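Local structure of malonyl CoA-acyl carrier protein transacylase (Bartonella henselae, 3QAT) at residues A[77-82]-A[307-312]. The protein probably transfers the malonyl group from malonyl-CoA to acyl carrier protein, supplying the malonyl units used in fatty acid biosynthesis. Numbering follows the deposited sequence.
Sequences IRVMEQ and EEIEAA
Ile309 packs against Val79 and Met80 where two helices of the acyltransferase α/β core meet beside its parallel sheet: helix 62-82, near its C-terminal end, and helix 306-316, which follows edge strand 299-303. The short segments cross at -52°, with their axes 10.5 Å apart at closest approach. Across the two segments the CA atoms nearest each other are those of Met80 and Ile309, 6.6 Å apart. The join is wholly apolar, made by four buried side chains.

Ile309 divides its atoms between two partners. Its CD1, at the end of an extended arm (chi2 159°), lies 3.9 Å from CG1 of Val79, the two side chains running nearly perpendicular to each other. Its CG2 methyl meets the Met80 side chain near its root, 3.9 Å from CG, and Ile309 CG1 faces the same methylene less closely, at 4.2 Å.

Around this pairing, Val303 of strand 299-303 touches Met80, Ile309 and Ala312, Phe9 of strand 6-11 packs on Met80 and Leu83 on Ile309, so the helix contact is continuous with the hydrophobic layer on the sheet. The Glu308 carboxylate ties the start of helix 306-316 to strand 299-303 by a hydrogen bond from OE2 to Thr302 OG1, and to the turn after that strand by one from OE1 to Gly304 N.

Met80 also spans the next turn of the partner helix: its chain runs straight to the sulfur, then bends at chi3 (80°), and the terminal CE sits 3.9 Å from Ala312 CB.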
ATOM      1  N   ILE A  77     -10.340 -11.400  -0.461  1.00  9.50           N
ATOM      2  CA  ILE A  77     -11.535 -10.928   0.258  1.00 10.06           C
ATOM      3  C   ILE A  77     -12.788 -11.660  -0.236  1.00 10.72           C
ATOM      4  O   ILE A  77     -13.626 -12.110   0.573  1.00 11.12           O
ATOM      5  CB  ILE A  77     -11.729  -9.383   0.158  1.00  9.65           C
ATOM      6  CG1 ILE A  77     -10.601  -8.619   0.895  1.00 10.02           C
ATOM      7  CG2 ILE A  77     -13.152  -8.954   0.669  1.00 11.57           C
ATOM      8  CD1 ILE A  77     -10.600  -8.772   2.464  1.00 11.72           C
ATOM      9  N   ARG A  78     -12.935 -11.758  -1.560  1.00 10.39           N
ATOM     10  CA  ARG A  78     -14.158 -12.363  -2.092  1.00 11.39           C
ATOM     11  C   ARG A  78     -14.265 -13.836  -1.756  1.00 12.57           C
ATOM     12  O   ARG A  78     -15.371 -14.320  -1.463  1.00 13.20           O
ATOM     13  CB  ARG A  78     -14.284 -12.161  -3.599  1.00 12.07           C
ATOM     14  CG  ARG A  78     -14.440 -10.722  -3.958  1.00 14.02           C
ATOM     15  CD  ARG A  78     -15.880 -10.306  -3.876  1.00 17.36           C
ATOM     16  NE  ARG A  78     -16.034  -8.926  -4.342  1.00 15.49           N
ATOM     17  CZ  ARG A  78     -16.194  -8.574  -5.626  1.00 18.84           C
ATOM     18  NH1 ARG A  78     -16.178  -9.474  -6.600  1.00 20.18           N
ATOM     19  NH2 ARG A  78     -16.348  -7.309  -5.931  1.00 16.32           N
ATOM     20  N   VAL A  79     -13.140 -14.551  -1.808  1.00 11.88           N
ATOM     21  CA  VAL A  79     -13.136 -15.957  -1.355  1.00 13.27           C
ATOM     22  C   VAL A  79     -13.531 -16.066   0.126  1.00 13.62           C
ATOM     23  O   VAL A  79     -14.395 -16.875   0.479  1.00 14.10           O
ATOM     24  CB  VAL A  79     -11.773 -16.661  -1.630  1.00 12.74           C
ATOM     25  CG1 VAL A  79     -11.733 -18.073  -0.987  1.00 14.73           C
ATOM     26  CG2 VAL A  79     -11.509 -16.758  -3.120  1.00 12.16           C
ATOM     27  N   MET A  80     -12.933 -15.234   0.991  1.00 13.43           N
ATOM     28  CA  MET A  80     -13.296 -15.222   2.408  1.00 14.05           C
ATOM     29  C   MET A  80     -14.787 -14.944   2.617  1.00 14.35           C
ATOM     30  O   MET A  80     -15.457 -15.619   3.423  1.00 15.07           O
ATOM     31  CB  MET A  80     -12.468 -14.193   3.190  1.00 14.30           C
ATOM     32  CG  MET A  80     -10.982 -14.537   3.228  1.00 13.67           C
ATOM     33  SD  MET A  80     -10.042 -13.323   4.206  1.00 15.80           S
ATOM     34  CE  MET A  80     -10.352 -13.833   5.893  1.00 17.75           C
ATOM     35  N   GLU A  81     -15.317 -13.951   1.907  1.00 13.39           N
ATOM     36  CA  GLU A  81     -16.740 -13.647   1.995  1.00 14.52           C
ATOM     37  C   GLU A  81     -17.622 -14.812   1.549  1.00 15.78           C
ATOM     38  O   GLU A  81     -18.636 -15.090   2.207  1.00 16.26           O
ATOM     39  CB  GLU A  81     -17.073 -12.360   1.247  1.00 13.50           C
ATOM     40  CG  GLU A  81     -16.430 -11.151   1.921  1.00 14.24           C
ATOM     41  CD  GLU A  81     -16.636  -9.885   1.129  1.00 15.84           C
ATOM     42  OE1 GLU A  81     -16.709  -9.943  -0.125  1.00 16.57           O
ATOM     43  OE2 GLU A  81     -16.697  -8.821   1.781  1.00 19.16           O
ATOM     44  N   GLN A  82     -17.250 -15.523   0.480  1.00 16.10           N
ATOM     45  CA  GLN A  82     -18.069 -16.680   0.057  1.00 18.12           C
ATOM     46  C   GLN A  82     -18.081 -17.760   1.140  1.00 18.44           C
ATOM     47  O   GLN A  82     -19.089 -18.467   1.335  1.00 19.36           O
ATOM     48  CB  GLN A  82     -17.593 -17.280  -1.278  1.00 18.05           C
ATOM     49  CG  GLN A  82     -18.504 -18.424  -1.721  1.00 22.18           C
ATOM     50  CD  GLN A  82     -18.475 -18.739  -3.213  1.00 26.77           C
ATOM     51  OE1 GLN A  82     -17.858 -18.034  -4.018  1.00 27.47           O
ATOM     52  NE2 GLN A  82     -19.167 -19.822  -3.588  1.00 27.77           N
ATOM     53  N   GLU A 307      -5.173 -22.317   2.283  1.00 16.31           N
ATOM     54  CA  GLU A 307      -4.846 -22.771   3.631  1.00 16.20           C
ATOM     55  C   GLU A 307      -4.870 -21.595   4.613  1.00 15.56           C
ATOM     56  O   GLU A 307      -5.445 -21.682   5.706  1.00 16.01           O
ATOM     57  CB  GLU A 307      -3.455 -23.443   3.639  1.00 17.37           C
ATOM     58  CG  GLU A 307      -3.349 -24.758   2.840  1.00 22.89           C
ATOM     59  CD  GLU A 307      -3.549 -24.657   1.312  1.00 27.69           C
ATOM     60  OE1 GLU A 307      -3.223 -23.606   0.686  1.00 24.37           O
ATOM     61  OE2 GLU A 307      -4.055 -25.660   0.728  1.00 29.71           O
ATOM     62  N   GLU A 308      -4.246 -20.489   4.212  1.00 13.92           N
ATOM     63  CA  GLU A 308      -4.223 -19.300   5.047  1.00 13.01           C
ATOM     64  C   GLU A 308      -5.592 -18.665   5.182  1.00 13.10           C
ATOM     65  O   GLU A 308      -5.911 -18.110   6.226  1.00 13.88           O
ATOM     66  CB  GLU A 308      -3.223 -18.266   4.479  1.00 11.27           C
ATOM     67  CG  GLU A 308      -1.776 -18.697   4.696  1.00 12.69           C
ATOM     68  CD  GLU A 308      -0.783 -17.765   4.034  1.00 14.06           C
ATOM     69  OE1 GLU A 308      -1.170 -17.098   3.041  1.00 13.04           O
ATOM     70  OE2 GLU A 308       0.388 -17.709   4.499  1.00 14.36           O
ATOM     71  N   ILE A 309      -6.392 -18.723   4.120  1.00 12.82           N
ATOM     72  CA  ILE A 309      -7.784 -18.270   4.211  1.00 13.61           C
ATOM     73  C   ILE A 309      -8.551 -19.088   5.269  1.00 14.39           C
ATOM     74  O   ILE A 309      -9.207 -18.518   6.146  1.00 15.00           O
ATOM     75  CB  ILE A 309      -8.490 -18.315   2.834  1.00 13.33           C
ATOM     76  CG1 ILE A 309      -7.974 -17.163   1.955  1.00 12.87           C
ATOM     77  CG2 ILE A 309     -10.016 -18.257   3.000  1.00 14.68           C
ATOM     78  CD1 ILE A 309      -8.212 -17.401   0.463  1.00 13.27           C
ATOM     79  N   GLU A 310      -8.429 -20.402   5.210  1.00 16.59           N
ATOM     80  CA  GLU A 310      -9.080 -21.268   6.208  1.00 18.61           C
ATOM     81  C   GLU A 310      -8.643 -20.917   7.638  1.00 18.28           C
ATOM     82  O   GLU A 310      -9.494 -20.790   8.524  1.00 18.78           O
ATOM     83  CB  GLU A 310      -8.859 -22.767   5.897  1.00 19.49           C
ATOM     84  CG  GLU A 310      -9.516 -23.271   4.602  1.00 25.06           C
ATOM     85  CD  GLU A 310     -11.040 -23.206   4.616  1.00 31.59           C
ATOM     86  OE1 GLU A 310     -11.650 -23.134   5.709  1.00 35.60           O
ATOM     87  OE2 GLU A 310     -11.637 -23.245   3.519  1.00 35.34           O
ATOM     88  N   ALA A 311      -7.334 -20.709   7.842  1.00 18.08           N
ATOM     89  CA  ALA A 311      -6.788 -20.379   9.156  1.00 17.99           C
ATOM     90  C   ALA A 311      -7.318 -19.036   9.653  1.00 18.41           C
ATOM     91  O   ALA A 311      -7.698 -18.904  10.822  1.00 18.79           O
ATOM     92  CB  ALA A 311      -5.254 -20.390   9.122  1.00 17.85           C
ATOM     93  N   ALA A 312      -7.373 -18.040   8.756  1.00 16.72           N
ATOM     94  CA  ALA A 312      -7.863 -16.717   9.128  1.00 16.70           C
ATOM     95  C   ALA A 312      -9.344 -16.784   9.537  1.00 17.05           C
ATOM     96  O   ALA A 312      -9.754 -16.153  10.522  1.00 16.73           O
ATOM     97  CB  ALA A 312      -7.658 -15.715   7.959  1.00 15.54           C
TER